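Local coordinates for protein phosphoethanolamine N-methyltransferase 1 (Haemonchus contortus, PDB 4KRG) that probably methylates phosphoethanolamine with S-adenosylmethionine as methyl donor, an early step on the nematode route to phosphocholine, at residues S218-V232 and L339-F352. Sequence-based numbering, arbitrary orientation.
Sequences SVPTYIRRCNNWRQV and LTKANNQKDQRVRF. With BOG (octyl beta-D-glucopyranoside), chain E.
Ser218 meets Phe352 through water: its OG and backbone N share three waters with the Phe352 N and O. A serine hydroxyl suits this place because OG donates to Trp229 O (2.6 Å) while accepting from two of these waters. Ile223 lays CG2 over one face of the Arg351 guanidinium, whose NE and NH2 both grip Gln348 O and so hold that plane still; the same methyl lies 3.5 Å above the plane of the Trp229 ring, toward its rim. Asn228 OD1 accepts from Arg230 N, an Asx turn, and weakly from Asn343 ND2, while its ND2 donates to Ser166 O. At Trp229, chi1 of -84° swings the indole toward Ala342, whose CB makes a CH-pi contact 3.4 Å from the five-membered ring centroid, on the face opposite Ile223. The indole is thus clasped between two helices, with NE1 donating in the ring plane to Val350 O of the strand (2.8 Å). The Trp229 backbone N donates to a lone pair of Asn343 OD1 (2.7 Å, 165°). Extended Arg230 carries NH2 to Thr340 OG1 (2.8 Å), its NH1 salt-bridged to Glu164. Val232 CG2 meets Leu339 CD1 tip to tip. Helix 220-226 thus packs against helix 332-345, while strand 350-354 runs between strands 208-218 and 324-329.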
# COMPACT_ATOMS: atom_id res chain seq x y z
N SER A 218 0.59 -1.81 4.92
CA SER A 218 -0.48 -2.01 5.89
C SER A 218 -0.02 -1.42 7.21
O SER A 218 1.13 -1.59 7.62
CB SER A 218 -0.73 -3.51 6.10
OG SER A 218 -1.09 -4.16 4.91
N VAL A 219 -0.92 -0.72 7.89
CA VAL A 219 -0.58 -0.10 9.16
C VAL A 219 -0.31 -1.19 10.20
O VAL A 219 -1.20 -2.00 10.48
CB VAL A 219 -1.73 0.80 9.64
CG1 VAL A 219 -1.41 1.41 11.00
CG2 VAL A 219 -2.01 1.88 8.60
N PRO A 220 0.92 -1.24 10.74
CA PRO A 220 1.35 -2.33 11.64
C PRO A 220 0.44 -2.58 12.83
O PRO A 220 0.12 -3.74 13.11
CB PRO A 220 2.73 -1.85 12.11
CG PRO A 220 3.24 -1.06 10.96
CD PRO A 220 2.04 -0.34 10.41
N THR A 221 0.01 -1.53 13.51
CA THR A 221 -0.90 -1.65 14.65
C THR A 221 -2.21 -2.39 14.33
O THR A 221 -2.73 -3.13 15.17
CB THR A 221 -1.23 -0.26 15.21
OG1 THR A 221 -0.02 0.37 15.62
CG2 THR A 221 -2.19 -0.35 16.38
N TYR A 222 -2.74 -2.18 13.13
CA TYR A 222 -3.98 -2.83 12.75
C TYR A 222 -3.80 -4.30 12.38
O TYR A 222 -4.75 -5.08 12.46
CB TYR A 222 -4.72 -2.04 11.67
CG TYR A 222 -5.59 -0.99 12.31
CD1 TYR A 222 -6.91 -1.26 12.62
CD2 TYR A 222 -5.08 0.26 12.65
CE1 TYR A 222 -7.71 -0.32 13.23
CE2 TYR A 222 -5.87 1.21 13.26
CZ TYR A 222 -7.19 0.92 13.55
OH TYR A 222 -7.99 1.85 14.15
N ILE A 223 -2.60 -4.68 11.99
CA ILE A 223 -2.33 -6.10 11.81
C ILE A 223 -2.17 -6.75 13.19
O ILE A 223 -2.83 -7.74 13.48
CB ILE A 223 -1.08 -6.35 10.96
CG1 ILE A 223 -1.33 -5.89 9.52
CG2 ILE A 223 -0.72 -7.83 10.99
CD1 ILE A 223 -0.12 -5.97 8.64
N ARG A 224 -1.32 -6.18 14.04
CA ARG A 224 -1.00 -6.82 15.31
C ARG A 224 -2.19 -6.94 16.23
O ARG A 224 -2.38 -7.97 16.88
CB ARG A 224 0.11 -6.07 16.05
CG ARG A 224 1.46 -6.11 15.38
CD ARG A 224 2.53 -5.68 16.36
NE ARG A 224 2.17 -4.47 17.08
CZ ARG A 224 2.33 -3.25 16.58
NH1 ARG A 224 2.82 -3.09 15.36
NH2 ARG A 224 1.98 -2.18 17.29
N ARG A 225 -3.00 -5.89 16.30
CA ARG A 225 -4.07 -5.83 17.29
C ARG A 225 -5.47 -6.06 16.74
O ARG A 225 -6.38 -6.37 17.49
CB ARG A 225 -4.00 -4.52 18.06
CG ARG A 225 -2.68 -4.34 18.77
CD ARG A 225 -2.62 -3.08 19.59
NE ARG A 225 -1.36 -3.01 20.33
CZ ARG A 225 -1.27 -2.86 21.65
NH1 ARG A 225 -2.37 -2.72 22.38
NH2 ARG A 225 -0.08 -2.81 22.24
N CYS A 226 -5.63 -5.91 15.43
CA CYS A 226 -6.95 -6.07 14.83
C CYS A 226 -6.99 -7.13 13.73
O CYS A 226 -8.02 -7.31 13.07
CB CYS A 226 -7.45 -4.73 14.29
SG CYS A 226 -7.42 -3.40 15.51
N ASN A 227 -5.88 -7.84 13.54
CA ASN A 227 -5.74 -8.84 12.47
C ASN A 227 -6.21 -8.33 11.11
O ASN A 227 -6.75 -9.08 10.30
CB ASN A 227 -6.44 -10.15 12.83
CG ASN A 227 -5.63 -11.01 13.79
OD1 ASN A 227 -6.08 -11.31 14.89
ND2 ASN A 227 -4.43 -11.41 13.36
N ASN A 228 -6.01 -7.04 10.88
CA ASN A 228 -6.49 -6.37 9.68
C ASN A 228 -5.33 -5.82 8.86
O ASN A 228 -4.63 -4.91 9.30
CB ASN A 228 -7.46 -5.26 10.08
CG ASN A 228 -8.16 -4.64 8.88
OD1 ASN A 228 -7.96 -5.06 7.74
ND2 ASN A 228 -8.99 -3.64 9.15
N TRP A 229 -5.14 -6.39 7.67
CA TRP A 229 -4.07 -5.99 6.75
C TRP A 229 -4.52 -4.89 5.81
O TRP A 229 -3.72 -4.37 5.03
CB TRP A 229 -3.65 -7.20 5.90
CG TRP A 229 -2.63 -8.12 6.53
CD1 TRP A 229 -1.34 -8.29 6.14
CD2 TRP A 229 -2.84 -8.99 7.66
NE1 TRP A 229 -0.72 -9.21 6.96
CE2 TRP A 229 -1.61 -9.65 7.89
CE3 TRP A 229 -3.93 -9.28 8.48
CZ2 TRP A 229 -1.45 -10.59 8.92
CZ3 TRP A 229 -3.76 -10.20 9.51
CH2 TRP A 229 -2.53 -10.84 9.72
N ARG A 230 -5.80 -4.53 5.86
CA ARG A 230 -6.40 -3.65 4.87
C ARG A 230 -6.51 -2.18 5.30
O ARG A 230 -7.22 -1.40 4.67
CB ARG A 230 -7.77 -4.18 4.43
CG ARG A 230 -7.70 -5.45 3.59
CD ARG A 230 -9.06 -6.12 3.49
NE ARG A 230 -9.16 -6.99 2.32
CZ ARG A 230 -10.25 -7.66 1.98
NH1 ARG A 230 -11.35 -7.58 2.72
NH2 ARG A 230 -10.25 -8.42 0.89
N GLN A 231 -5.82 -1.83 6.38
CA GLN A 231 -5.59 -0.43 6.71
C GLN A 231 -4.35 -0.03 5.94
O GLN A 231 -3.23 -0.29 6.37
CB GLN A 231 -5.36 -0.27 8.20
CG GLN A 231 -6.61 -0.53 9.02
CD GLN A 231 -7.66 0.52 8.78
OE1 GLN A 231 -7.47 1.68 9.13
NE2 GLN A 231 -8.77 0.13 8.16
N VAL A 232 -4.56 0.60 4.79
CA VAL A 232 -3.48 0.78 3.84
C VAL A 232 -3.13 2.25 3.69
O VAL A 232 -4.01 3.11 3.62
CB VAL A 232 -3.83 0.16 2.46
CG1 VAL A 232 -2.61 0.17 1.54
CG2 VAL A 232 -4.34 -1.28 2.63
N LEU A 339 -3.50 -9.18 0.02
CA LEU A 339 -4.12 -8.62 1.22
C LEU A 339 -5.38 -9.39 1.61
O LEU A 339 -5.64 -9.63 2.79
CB LEU A 339 -4.44 -7.12 1.06
CG LEU A 339 -3.25 -6.16 1.01
CD1 LEU A 339 -3.71 -4.71 1.11
CD2 LEU A 339 -2.27 -6.47 2.12
N THR A 340 -6.15 -9.80 0.61
CA THR A 340 -7.34 -10.60 0.87
C THR A 340 -6.96 -11.91 1.55
O THR A 340 -7.53 -12.28 2.58
CB THR A 340 -8.11 -10.86 -0.43
OG1 THR A 340 -8.53 -9.60 -0.96
CG2 THR A 340 -9.32 -11.73 -0.16
N LYS A 341 -5.96 -12.60 1.01
CA LYS A 341 -5.45 -13.82 1.63
C LYS A 341 -4.96 -13.56 3.06
O LYS A 341 -5.28 -14.31 3.97
CB LYS A 341 -4.35 -14.45 0.78
CG LYS A 341 -3.86 -15.77 1.36
CD LYS A 341 -2.73 -16.42 0.58
CE LYS A 341 -2.32 -17.71 1.30
NZ LYS A 341 -1.29 -18.54 0.60
N ALA A 342 -4.20 -12.48 3.25
CA ALA A 342 -3.64 -12.16 4.55
C ALA A 342 -4.72 -11.99 5.62
O ALA A 342 -4.57 -12.45 6.75
CB ALA A 342 -2.74 -10.91 4.48
N ASN A 343 -5.83 -11.34 5.27
CA ASN A 343 -6.91 -11.13 6.22
C ASN A 343 -7.64 -12.40 6.60
O ASN A 343 -8.12 -12.55 7.72
CB ASN A 343 -7.91 -10.11 5.69
CG ASN A 343 -7.68 -8.74 6.26
OD1 ASN A 343 -6.55 -8.36 6.54
ND2 ASN A 343 -8.76 -7.99 6.43
N ASN A 344 -7.73 -13.33 5.65
CA ASN A 344 -8.40 -14.59 5.93
C ASN A 344 -7.52 -15.54 6.73
O ASN A 344 -8.01 -16.23 7.62
CB ASN A 344 -8.92 -15.22 4.64
CG ASN A 344 -10.08 -14.43 4.04
OD1 ASN A 344 -10.96 -13.94 4.77
ND2 ASN A 344 -10.08 -14.29 2.72
N GLN A 345 -6.22 -15.56 6.45
CA GLN A 345 -5.31 -16.43 7.18
C GLN A 345 -5.02 -15.94 8.60
O GLN A 345 -4.94 -16.74 9.53
CB GLN A 345 -4.00 -16.63 6.41
CG GLN A 345 -4.21 -17.18 5.01
CD GLN A 345 -4.84 -18.56 5.01
OE1 GLN A 345 -4.52 -19.41 5.85
NE2 GLN A 345 -5.75 -18.80 4.07
N LYS A 346 -4.88 -14.63 8.76
CA LYS A 346 -4.58 -14.05 10.07
C LYS A 346 -3.32 -14.64 10.70
O LYS A 346 -3.34 -15.04 11.86
CB LYS A 346 -5.77 -14.18 11.01
CG LYS A 346 -7.03 -13.55 10.45
CD LYS A 346 -8.13 -13.41 11.48
CE LYS A 346 -9.41 -12.86 10.85
NZ LYS A 346 -9.88 -13.72 9.72
N ASP A 347 -2.25 -14.71 9.92
CA ASP A 347 -0.91 -15.01 10.42
C ASP A 347 -0.13 -13.71 10.40
O ASP A 347 0.29 -13.25 9.33
CB ASP A 347 -0.21 -16.05 9.54
CG ASP A 347 1.13 -16.50 10.11
OD1 ASP A 347 1.72 -15.75 10.92
OD2 ASP A 347 1.61 -17.60 9.75
N GLN A 348 0.08 -13.12 11.58
CA GLN A 348 0.65 -11.79 11.69
C GLN A 348 2.12 -11.74 11.26
O GLN A 348 2.68 -10.66 11.06
CB GLN A 348 0.50 -11.27 13.13
CG GLN A 348 1.28 -12.04 14.17
CD GLN A 348 2.72 -11.55 14.33
OE1 GLN A 348 3.00 -10.36 14.20
NE2 GLN A 348 3.63 -12.47 14.61
N ARG A 349 2.73 -12.90 11.10
CA ARG A 349 4.11 -12.98 10.67
C ARG A 349 4.29 -12.62 9.20
O ARG A 349 5.40 -12.35 8.75
CB ARG A 349 4.67 -14.37 10.93
CG ARG A 349 4.66 -14.80 12.39
CD ARG A 349 5.06 -16.24 12.52
NE ARG A 349 4.11 -17.11 11.82
CZ ARG A 349 4.18 -18.43 11.78
NH1 ARG A 349 5.16 -19.08 12.40
NH2 ARG A 349 3.26 -19.11 11.11
N VAL A 350 3.19 -12.64 8.44
CA VAL A 350 3.24 -12.43 7.00
C VAL A 350 2.76 -11.04 6.64
O VAL A 350 1.67 -10.63 7.05
CB VAL A 350 2.39 -13.48 6.23
CG1 VAL A 350 2.45 -13.21 4.73
CG2 VAL A 350 2.89 -14.87 6.50
N ARG A 351 3.58 -10.30 5.90
CA ARG A 351 3.26 -8.92 5.52
C ARG A 351 3.51 -8.73 4.03
O ARG A 351 4.38 -9.38 3.45
CB ARG A 351 4.12 -7.93 6.31
CG ARG A 351 4.16 -8.16 7.81
CD ARG A 351 2.86 -7.81 8.48
NE ARG A 351 2.84 -8.24 9.88
CZ ARG A 351 3.20 -7.48 10.91
NH1 ARG A 351 3.63 -6.24 10.71
NH2 ARG A 351 3.14 -7.97 12.14
N PHE A 352 2.75 -7.84 3.41
CA PHE A 352 2.94 -7.52 2.00
C PHE A 352 3.08 -6.03 1.83
O PHE A 352 2.58 -5.26 2.65
CB PHE A 352 1.74 -8.00 1.16
CG PHE A 352 1.53 -9.48 1.19
CD1 PHE A 352 2.07 -10.29 0.20
CD2 PHE A 352 0.79 -10.06 2.21
CE1 PHE A 352 1.89 -11.68 0.24
CE2 PHE A 352 0.61 -11.44 2.26
CZ PHE A 352 1.16 -12.25 1.27
C1 BOG E . 15.34 -6.92 10.42
O1 BOG E . 14.28 -6.16 9.96
C2 BOG E . 16.23 -6.10 11.34
O2 BOG E . 16.82 -5.05 10.58
C3 BOG E . 17.31 -6.96 11.91
O3 BOG E . 18.11 -6.18 12.84
C4 BOG E . 16.74 -8.15 12.61
O4 BOG E . 17.80 -9.01 13.10
C5 BOG E . 15.85 -8.95 11.68
O5 BOG E . 14.78 -8.10 11.13
C6 BOG E . 15.22 -10.07 12.38
O6 BOG E . 15.33 -11.20 11.57
C1' BOG E . 13.87 -6.52 8.64
C2' BOG E . 12.72 -5.58 8.23
C3' BOG E . 11.57 -5.62 9.22
C4' BOG E . 10.30 -6.05 8.81
C5' BOG E . 9.39 -6.78 9.83
C6' BOG E . 7.97 -7.05 9.31
C7' BOG E . 7.82 -8.43 8.63
C8' BOG E . 6.99 -9.36 9.46
O HOH W 1 0.97 -6.20 5.13
O HOH W 2 2.64 -3.82 4.87
O HOH W 3 0.48 -3.72 2.38
O HOH W 4 4.55 -4.95 13.79